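Local coordinates for protein isocitrate dehydrogenase [NAD] subunit 2 (Saccharomyces cerevisiae, PDB 3BLX) that oxidises and decarboxylates isocitrate to 2-oxoglutarate with NAD+ in the mitochondrial citric acid cycle and also binds the 5'-untranslated leaders of mitochondrial mRNAs, at residues Y22-I27 / N80-K85; K105-F110 / H272-F277. One frame throughout, in Å; residues are numbered along the deposited sequence.

Interaction 1 of 2, residues Y22-I27 / N80-K85; sequences YTVSFI and NLVALK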
ATOM      1  N   TYR B  22       0.516  49.191  47.546  1.00100.96           N
ATOM      2  CA  TYR B  22      -0.054  47.902  47.151  1.00 91.59           C
ATOM      3  C   TYR B  22       0.994  46.978  46.530  1.00 94.50           C
ATOM      4  O   TYR B  22       1.824  47.416  45.728  1.00 92.24           O
ATOM      5  CB  TYR B  22      -1.180  48.112  46.141  1.00 81.61           C
ATOM      6  CG  TYR B  22      -2.403  48.790  46.696  1.00 81.92           C
ATOM      7  CD1 TYR B  22      -2.619  50.154  46.501  1.00 84.31           C
ATOM      8  CD2 TYR B  22      -3.352  48.068  47.402  1.00 82.10           C
ATOM      9  CE1 TYR B  22      -3.742  50.774  47.002  1.00 80.30           C
ATOM     10  CE2 TYR B  22      -4.478  48.681  47.908  1.00 88.52           C
ATOM     11  CZ  TYR B  22      -4.667  50.033  47.708  1.00 89.94           C
ATOM     12  OH  TYR B  22      -5.791  50.641  48.212  1.00 90.42           O
ATOM     13  N   THR B  23       0.945  45.700  46.896  1.00 76.83           N
ATOM     14  CA  THR B  23       1.814  44.695  46.291  1.00 87.57           C
ATOM     15  C   THR B  23       1.220  44.151  44.984  1.00 90.07           C
ATOM     16  O   THR B  23       0.062  43.732  44.952  1.00 82.01           O
ATOM     17  CB  THR B  23       2.079  43.529  47.265  1.00 96.02           C
ATOM     18  OG1 THR B  23       0.927  43.327  48.098  1.00 88.63           O
ATOM     19  CG2 THR B  23       3.274  43.837  48.145  1.00 97.32           C
ATOM     20  N   VAL B  24       2.018  44.162  43.917  1.00 82.47           N
ATOM     21  CA  VAL B  24       1.608  43.666  42.603  1.00 66.90           C
ATOM     22  C   VAL B  24       2.668  42.764  41.929  1.00 73.09           C
ATOM     23  O   VAL B  24       3.758  43.228  41.596  1.00 71.40           O
ATOM     24  CB  VAL B  24       1.285  44.843  41.664  1.00 71.55           C
ATOM     25  CG1 VAL B  24       1.047  44.345  40.249  1.00 75.12           C
ATOM     26  CG2 VAL B  24       0.084  45.619  42.168  1.00 67.19           C
ATOM     27  N   SER B  25       2.345  41.488  41.718  1.00 71.07           N
ATOM     28  CA  SER B  25       3.267  40.561  41.058  1.00 62.67           C
ATOM     29  C   SER B  25       3.560  41.061  39.656  1.00 55.31           C
ATOM     30  O   SER B  25       2.750  41.766  39.079  1.00 57.55           O
ATOM     31  CB  SER B  25       2.667  39.161  40.999  1.00 51.73           C
ATOM     32  OG  SER B  25       2.366  38.656  42.284  1.00 54.00           O
ATOM     33  N   PHE B  26       4.710  40.717  39.097  1.00 58.73           N
ATOM     34  CA  PHE B  26       4.984  41.164  37.742  1.00 64.88           C
ATOM     35  C   PHE B  26       5.016  40.091  36.634  1.00 89.63           C
ATOM     36  O   PHE B  26       4.052  39.950  35.887  1.00 98.20           O
ATOM     37  CB  PHE B  26       6.218  42.039  37.680  1.00 69.84           C
ATOM     38  CG  PHE B  26       6.116  43.111  36.649  1.00 70.67           C
ATOM     39  CD1 PHE B  26       5.751  44.390  37.005  1.00 67.28           C
ATOM     40  CD2 PHE B  26       6.342  42.834  35.313  1.00 83.42           C
ATOM     41  CE1 PHE B  26       5.635  45.383  36.056  1.00 67.58           C
ATOM     42  CE2 PHE B  26       6.221  43.821  34.353  1.00 68.96           C
ATOM     43  CZ  PHE B  26       5.868  45.100  34.727  1.00 70.50           C
ATOM     44  N   ILE B  27       6.108  39.345  36.516  1.00 76.75           N
ATOM     45  CA  ILE B  27       6.284  38.448  35.375  1.00 77.53           C
ATOM     46  C   ILE B  27       6.630  39.290  34.177  1.00 61.65           C
ATOM     47  O   ILE B  27       5.776  39.595  33.367  1.00 55.03           O
ATOM     48  CB  ILE B  27       5.018  37.634  35.003  1.00 54.09           C
ATOM     49  CG1 ILE B  27       4.362  37.024  36.235  1.00 54.25           C
ATOM     50  CG2 ILE B  27       5.354  36.560  33.944  1.00 51.70           C
ATOM     51  CD1 ILE B  27       3.062  36.342  35.948  1.00 44.78           C
ATOM     52  N   ASN B  80      -0.973  38.415  46.363  1.00 77.08           N
ATOM     53  CA  ASN B  80      -1.158  39.784  45.880  1.00 74.19           C
ATOM     54  C   ASN B  80      -2.510  40.021  45.210  1.00 76.71           C
ATOM     55  O   ASN B  80      -3.017  41.148  45.204  1.00 68.32           O
ATOM     56  CB  ASN B  80      -0.042  40.159  44.915  1.00 75.25           C
ATOM     57  CG  ASN B  80       1.311  40.164  45.574  1.00 87.79           C
ATOM     58  OD1 ASN B  80       1.417  40.177  46.799  1.00 94.70           O
ATOM     59  ND2 ASN B  80       2.359  40.150  44.765  1.00 88.45           N
ATOM     60  N   LEU B  81      -3.077  38.956  44.644  1.00 73.84           N
ATOM     61  CA  LEU B  81      -4.399  38.984  44.002  1.00 65.81           C
ATOM     62  C   LEU B  81      -4.405  39.708  42.647  1.00 63.60           C
ATOM     63  O   LEU B  81      -5.436  39.751  41.961  1.00 50.27           O
ATOM     64  CB  LEU B  81      -5.463  39.578  44.933  1.00 66.61           C
ATOM     65  CG  LEU B  81      -5.731  38.889  46.274  1.00 70.90           C
ATOM     66  CD1 LEU B  81      -6.956  39.495  46.932  1.00 68.14           C
ATOM     67  CD2 LEU B  81      -5.895  37.376  46.126  1.00 57.93           C
ATOM     68  N   VAL B  82      -3.256  40.271  42.275  1.00 47.90           N
ATOM     69  CA  VAL B  82      -3.103  40.938  40.989  1.00 42.04           C
ATOM     70  C   VAL B  82      -1.726  40.683  40.402  1.00 58.28           C
ATOM     71  O   VAL B  82      -0.750  40.573  41.144  1.00 70.22           O
ATOM     72  CB  VAL B  82      -3.320  42.441  41.111  1.00 54.15           C
ATOM     73  CG1 VAL B  82      -2.854  43.143  39.872  1.00 49.99           C
ATOM     74  CG2 VAL B  82      -4.773  42.716  41.319  1.00 70.75           C
ATOM     75  N   ALA B  83      -1.659  40.568  39.077  1.00 48.88           N
ATOM     76  CA  ALA B  83      -0.399  40.404  38.353  1.00 41.95           C
ATOM     77  C   ALA B  83      -0.475  41.157  37.041  1.00 41.05           C
ATOM     78  O   ALA B  83      -1.564  41.419  36.540  1.00 37.82           O
ATOM     79  CB  ALA B  83      -0.108  38.943  38.092  1.00 44.72           C
ATOM     80  N   LEU B  84       0.685  41.508  36.495  1.00 45.02           N
ATOM     81  CA  LEU B  84       0.764  42.197  35.215  1.00 46.27           C
ATOM     82  C   LEU B  84       1.868  41.613  34.355  1.00 53.94           C
ATOM     83  O   LEU B  84       3.002  42.042  34.469  1.00 78.44           O
ATOM     84  CB  LEU B  84       1.052  43.680  35.433  1.00 40.28           C
ATOM     85  CG  LEU B  84       1.421  44.455  34.172  1.00 48.52           C
ATOM     86  CD1 LEU B  84       0.167  44.801  33.410  1.00 54.49           C
ATOM     87  CD2 LEU B  84       2.182  45.706  34.514  1.00 35.43           C
ATOM     88  N   LYS B  85       1.552  40.658  33.484  1.00 44.17           N
ATOM     89  CA  LYS B  85       2.591  39.972  32.725  1.00 43.53           C
ATOM     90  C   LYS B  85       2.796  40.520  31.314  1.00 44.28           C
ATOM     91  O   LYS B  85       1.869  40.992  30.680  1.00 47.14           O
ATOM     92  CB  LYS B  85       2.339  38.454  32.688  1.00 53.29           C
ATOM     93  CG  LYS B  85       1.167  38.012  31.847  1.00 55.13           C
ATOM     94  CD  LYS B  85       0.979  36.494  31.876  1.00 67.76           C
ATOM     95  CE  LYS B  85       1.906  35.782  30.908  1.00 69.30           C
ATOM     96  NZ  LYS B  85       1.617  36.111  29.481  1.00 70.11           N
TER
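Asn80 ends helix 71-80 with its amide directed at the chain of Thr23 to Ser25. CG stands beside the backbone N (chi1 -63°), from where Asn80 ND2 donates to Ser25 OG at 2.9 Å. The bond is bent, and the hydroxyl lies 30° out of the amide plane. Glu54 is a second acceptor for ND2, and Ser76 bonds the serine hydroxyl, so this buried corner is polar but paired. Asn80 OD1 takes only a weak, long bond from Thr23 OG1. An alanine here would remove the amide that Ser25 OG and Glu54 share, and would probably loosen the first part of the contact. Leu81, with positive phi, turns the chain out of the helix. Val82 then accepts through its backbone: Ser25 N reaches Val82 O at 3.3 Å, within the carbonyl plane, while Val82 CG1 and Val24 CG1 lie alongside each other. Ala83 CB rests 4.0 Å from Ser25 CB. At Leu84 the backbone N gives Ser25 O a weak bond. The Leu84 side chain runs beside that of Phe26 in the same direction, Leu84 CD2 touching Phe26 CZ at 3.7 Å, and Leu84 O lies over one face of the ring. Lys85 contributes CB, 3.6 Å from Ile27 CB; beyond it the chain leads away to a salt bridge with Glu278. The roughly parallel contact lays the N-terminal segment 22-27 along strand 82-85, at the edge of the large mixed sheet of the isocitrate/isopropylmalate dehydrogenase fold, with Met305 of helix 296-309 against Val24 and Val82, and strand 275-279 on the other flank of 82-85.

Interaction 2 of 2, residues K105-F110 / H272-F277; sequences KTFGLF and HKISIF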
ATOM      1  N   LYS B 105      -5.972  27.976  34.472  1.00 56.68           N
ATOM      2  CA  LYS B 105      -6.519  26.891  35.272  1.00 62.81           C
ATOM      3  C   LYS B 105      -6.126  27.006  36.744  1.00 65.33           C
ATOM      4  O   LYS B 105      -6.973  26.834  37.626  1.00 48.91           O
ATOM      5  CB  LYS B 105      -6.135  25.521  34.702  1.00 63.50           C
ATOM      6  CG  LYS B 105      -7.265  24.824  33.960  1.00 65.13           C
ATOM      7  CD  LYS B 105      -6.974  23.358  33.704  1.00 72.99           C
ATOM      8  CE  LYS B 105      -8.179  22.677  33.076  1.00 91.36           C
ATOM      9  NZ  LYS B 105      -7.810  21.364  32.487  1.00 99.35           N
ATOM     10  N   THR B 106      -4.857  27.316  37.011  1.00 52.13           N
ATOM     11  CA  THR B 106      -4.392  27.390  38.392  1.00 54.35           C
ATOM     12  C   THR B 106      -4.964  28.574  39.184  1.00 54.93           C
ATOM     13  O   THR B 106      -5.222  28.437  40.373  1.00 67.31           O
ATOM     14  CB  THR B 106      -2.840  27.340  38.534  1.00 55.65           C
ATOM     15  OG1 THR B 106      -2.298  28.658  38.513  1.00 56.40           O
ATOM     16  CG2 THR B 106      -2.185  26.500  37.437  1.00 41.64           C
ATOM     17  N   PHE B 107      -5.196  29.712  38.533  1.00 53.48           N
ATOM     18  CA  PHE B 107      -5.704  30.909  39.227  1.00 49.43           C
ATOM     19  C   PHE B 107      -7.199  31.146  39.122  1.00 47.13           C
ATOM     20  O   PHE B 107      -7.693  32.169  39.597  1.00 41.26           O
ATOM     21  CB  PHE B 107      -4.957  32.164  38.779  1.00 50.91           C
ATOM     22  CG  PHE B 107      -3.495  32.094  39.039  1.00 56.26           C
ATOM     23  CD1 PHE B 107      -2.593  32.117  37.996  1.00 59.74           C
ATOM     24  CD2 PHE B 107      -3.021  31.949  40.334  1.00 62.51           C
ATOM     25  CE1 PHE B 107      -1.231  32.011  38.236  1.00 69.42           C
ATOM     26  CE2 PHE B 107      -1.665  31.853  40.583  1.00 65.77           C
ATOM     27  CZ  PHE B 107      -0.766  31.880  39.532  1.00 62.31           C
ATOM     28  N   GLY B 108      -7.908  30.203  38.508  1.00 43.47           N
ATOM     29  CA  GLY B 108      -9.350  30.268  38.400  1.00 38.83           C
ATOM     30  C   GLY B 108      -9.838  31.406  37.529  1.00 50.13           C
ATOM     31  O   GLY B 108     -10.876  32.012  37.832  1.00 52.24           O
ATOM     32  N   LEU B 109      -9.091  31.698  36.459  1.00 35.38           N
ATOM     33  CA  LEU B 109      -9.453  32.765  35.527  1.00 47.99           C
ATOM     34  C   LEU B 109     -10.524  32.306  34.547  1.00 44.19           C
ATOM     35  O   LEU B 109     -10.294  31.403  33.759  1.00 53.39           O
ATOM     36  CB  LEU B 109      -8.227  33.247  34.762  1.00 36.68           C
ATOM     37  CG  LEU B 109      -6.998  33.517  35.618  1.00 49.15           C
ATOM     38  CD1 LEU B 109      -5.862  33.996  34.747  1.00 39.20           C
ATOM     39  CD2 LEU B 109      -7.289  34.524  36.726  1.00 46.00           C
ATOM     40  N   PHE B 110     -11.686  32.939  34.584  1.00 45.25           N
ATOM     41  CA  PHE B 110     -12.807  32.449  33.806  1.00 51.28           C
ATOM     42  C   PHE B 110     -13.204  33.415  32.687  1.00 46.13           C
ATOM     43  O   PHE B 110     -13.815  33.008  31.700  1.00 65.28           O
ATOM     44  CB  PHE B 110     -13.993  32.122  34.722  1.00 43.59           C
ATOM     45  CG  PHE B 110     -14.500  33.304  35.481  1.00 52.82           C
ATOM     46  CD1 PHE B 110     -15.399  34.182  34.892  1.00 42.04           C
ATOM     47  CD2 PHE B 110     -14.061  33.558  36.768  1.00 44.59           C
ATOM     48  CE1 PHE B 110     -15.854  35.297  35.584  1.00 57.02           C
ATOM     49  CE2 PHE B 110     -14.521  34.671  37.468  1.00 62.80           C
ATOM     50  CZ  PHE B 110     -15.415  35.539  36.875  1.00 51.25           C
ATOM     51  N   HIS B 272     -12.062  34.677  40.199  1.00 66.74           N
ATOM     52  CA  HIS B 272     -12.885  34.974  41.367  1.00 78.31           C
ATOM     53  C   HIS B 272     -12.159  35.883  42.358  1.00 92.43           C
ATOM     54  O   HIS B 272     -12.772  36.777  42.963  1.00 88.40           O
ATOM     55  CB  HIS B 272     -13.365  33.685  42.050  1.00 78.47           C
ATOM     56  CG  HIS B 272     -14.596  33.086  41.429  1.00111.88           C
ATOM     57  ND1 HIS B 272     -15.850  33.648  41.565  1.00 99.13           N
ATOM     58  CD2 HIS B 272     -14.766  31.967  40.678  1.00 96.64           C
ATOM     59  CE1 HIS B 272     -16.735  32.903  40.925  1.00 96.48           C
ATOM     60  NE2 HIS B 272     -16.105  31.876  40.380  1.00103.67           N
ATOM     61  N   LYS B 273     -10.854  35.672  42.511  1.00 78.58           N
ATOM     62  CA  LYS B 273     -10.059  36.541  43.372  1.00 74.94           C
ATOM     63  C   LYS B 273      -8.838  37.121  42.652  1.00 68.38           C
ATOM     64  O   LYS B 273      -8.584  38.325  42.728  1.00 71.86           O
ATOM     65  CB  LYS B 273      -9.657  35.808  44.654  1.00 80.50           C
ATOM     66  CG  LYS B 273      -9.138  34.398  44.431  1.00101.85           C
ATOM     67  CD  LYS B 273      -8.474  33.842  45.690  1.00117.74           C
ATOM     68  CE  LYS B 273      -7.730  32.541  45.399  1.00114.44           C
ATOM     69  NZ  LYS B 273      -6.870  32.129  46.541  1.00 92.76           N
ATOM     70  N   ILE B 274      -8.093  36.272  41.948  1.00 53.45           N
ATOM     71  CA  ILE B 274      -6.914  36.733  41.204  1.00 59.53           C
ATOM     72  C   ILE B 274      -7.310  37.296  39.837  1.00 52.22           C
ATOM     73  O   ILE B 274      -8.335  36.914  39.284  1.00 58.82           O
ATOM     74  CB  ILE B 274      -5.858  35.601  40.992  1.00 52.81           C
ATOM     75  CG1 ILE B 274      -5.454  34.936  42.314  1.00 66.64           C
ATOM     76  CG2 ILE B 274      -4.627  36.130  40.310  1.00 50.63           C
ATOM     77  CD1 ILE B 274      -6.177  33.620  42.587  1.00 84.82           C
ATOM     78  N   SER B 275      -6.504  38.211  39.305  1.00 40.86           N
ATOM     79  CA  SER B 275      -6.709  38.745  37.959  1.00 43.43           C
ATOM     80  C   SER B 275      -5.385  39.141  37.334  1.00 46.55           C
ATOM     81  O   SER B 275      -4.615  39.889  37.914  1.00 65.52           O
ATOM     82  CB  SER B 275      -7.646  39.957  37.977  1.00 45.00           C
ATOM     83  OG  SER B 275      -8.985  39.573  38.213  1.00 46.97           O
ATOM     84  N   ILE B 276      -5.133  38.658  36.132  1.00 37.12           N
ATOM     85  CA  ILE B 276      -3.867  38.890  35.471  1.00 32.79           C
ATOM     86  C   ILE B 276      -4.096  39.749  34.251  1.00 36.09           C
ATOM     87  O   ILE B 276      -5.090  39.585  33.570  1.00 49.59           O
ATOM     88  CB  ILE B 276      -3.250  37.560  35.072  1.00 36.56           C
ATOM     89  CG1 ILE B 276      -2.999  36.730  36.332  1.00 36.92           C
ATOM     90  CG2 ILE B 276      -1.993  37.774  34.278  1.00 36.87           C
ATOM     91  CD1 ILE B 276      -2.192  35.481  36.101  1.00 44.95           C
ATOM     92  N   PHE B 277      -3.184  40.678  33.985  1.00 41.44           N
ATOM     93  CA  PHE B 277      -3.361  41.658  32.923  1.00 34.76           C
ATOM     94  C   PHE B 277      -2.169  41.606  32.030  1.00 34.14           C
ATOM     95  O   PHE B 277      -1.051  41.574  32.511  1.00 38.27           O
ATOM     96  CB  PHE B 277      -3.509  43.058  33.526  1.00 37.28           C
ATOM     97  CG  PHE B 277      -4.709  43.198  34.403  1.00 30.19           C
ATOM     98  CD1 PHE B 277      -5.867  43.811  33.932  1.00 38.18           C
ATOM     99  CD2 PHE B 277      -4.708  42.673  35.693  1.00 38.47           C
ATOM    100  CE1 PHE B 277      -7.002  43.931  34.749  1.00 46.11           C
ATOM    101  CE2 PHE B 277      -5.844  42.783  36.526  1.00 45.53           C
ATOM    102  CZ  PHE B 277      -6.987  43.419  36.053  1.00 41.91           C
TER
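Ile276 projects its CD1 methyl between two residues of the opposing segment. Ile276 CD1 lies 3.9 Å from Phe107 CD1, on an oblique approach to the ring, and 4.2 Å from Leu109 CD1; it crosses both side chains at about a right angle. Two residues earlier in the chain, Ile274 packs against the helix end itself: its CB faces Phe107 CB at 4.2 Å, and its CD1 reaches the carbonyl, 3.7 Å from Phe107 O. The second methyl of Leu109 covers a peptide group, with Leu109 CD2 3.7 Å from Ile274 O. Near the exposed His272, Phe110, its CG in the crowded position between backbone N and carbonyl carbon (chi1 61°), brings the edge of its ring to the backbone of His272, Phe110 CE2 lying 3.7 Å from His272 N. The same CE2 sits over the centre of one face of the imidazole, the two ring planes inclined at 45°.

Around this shell, Gly108, the first residue past helix 99-107, forms a Schellman motif with its last turn, its positive phi turning the chain from Phe107 into the strand that carries Leu109. Thr106 OG1 lies over the centre of one face of the Phe107 ring, and Ile77 of helix 71-80 touches both Phe107 and Ile274. Strand 266-271 runs between the two partners in the sheet, its Ile270 and Asn269 bonded through the backbone to Phe110 and Ile276 respectively.

The side chain of Leu109 comes within about 4 Å of that of Arg104, which probably binds the substrate. With no hydrogen bond exchanged between the two segments, their fit rests on aliphatic and aromatic packing, while backbone hydrogen bonds to strand 266-271, which lies between them, link each segment to the sheet.

From the N terminus, the chain passes through 22-27, and interaction 1 closes a loop of 52 residues when helix 71-80 runs into strand 82-85. Only then does interaction 2 open, at the end of helix 99-107; it closes at 272-277, with 161 residues in between. The two are therefore in series, neither nested nor crossed, yet they meet in space: strands 82-85 and 275-279 are parallel neighbours in the large sheet, joined by probable backbone hydrogen bonds from Ala83 N to Ser275 O and from Phe277 N to Ala83 O. Together they tie the N-terminal segment to the sheet edge, and that edge to the junction of helix 99-107 with strand 109-117.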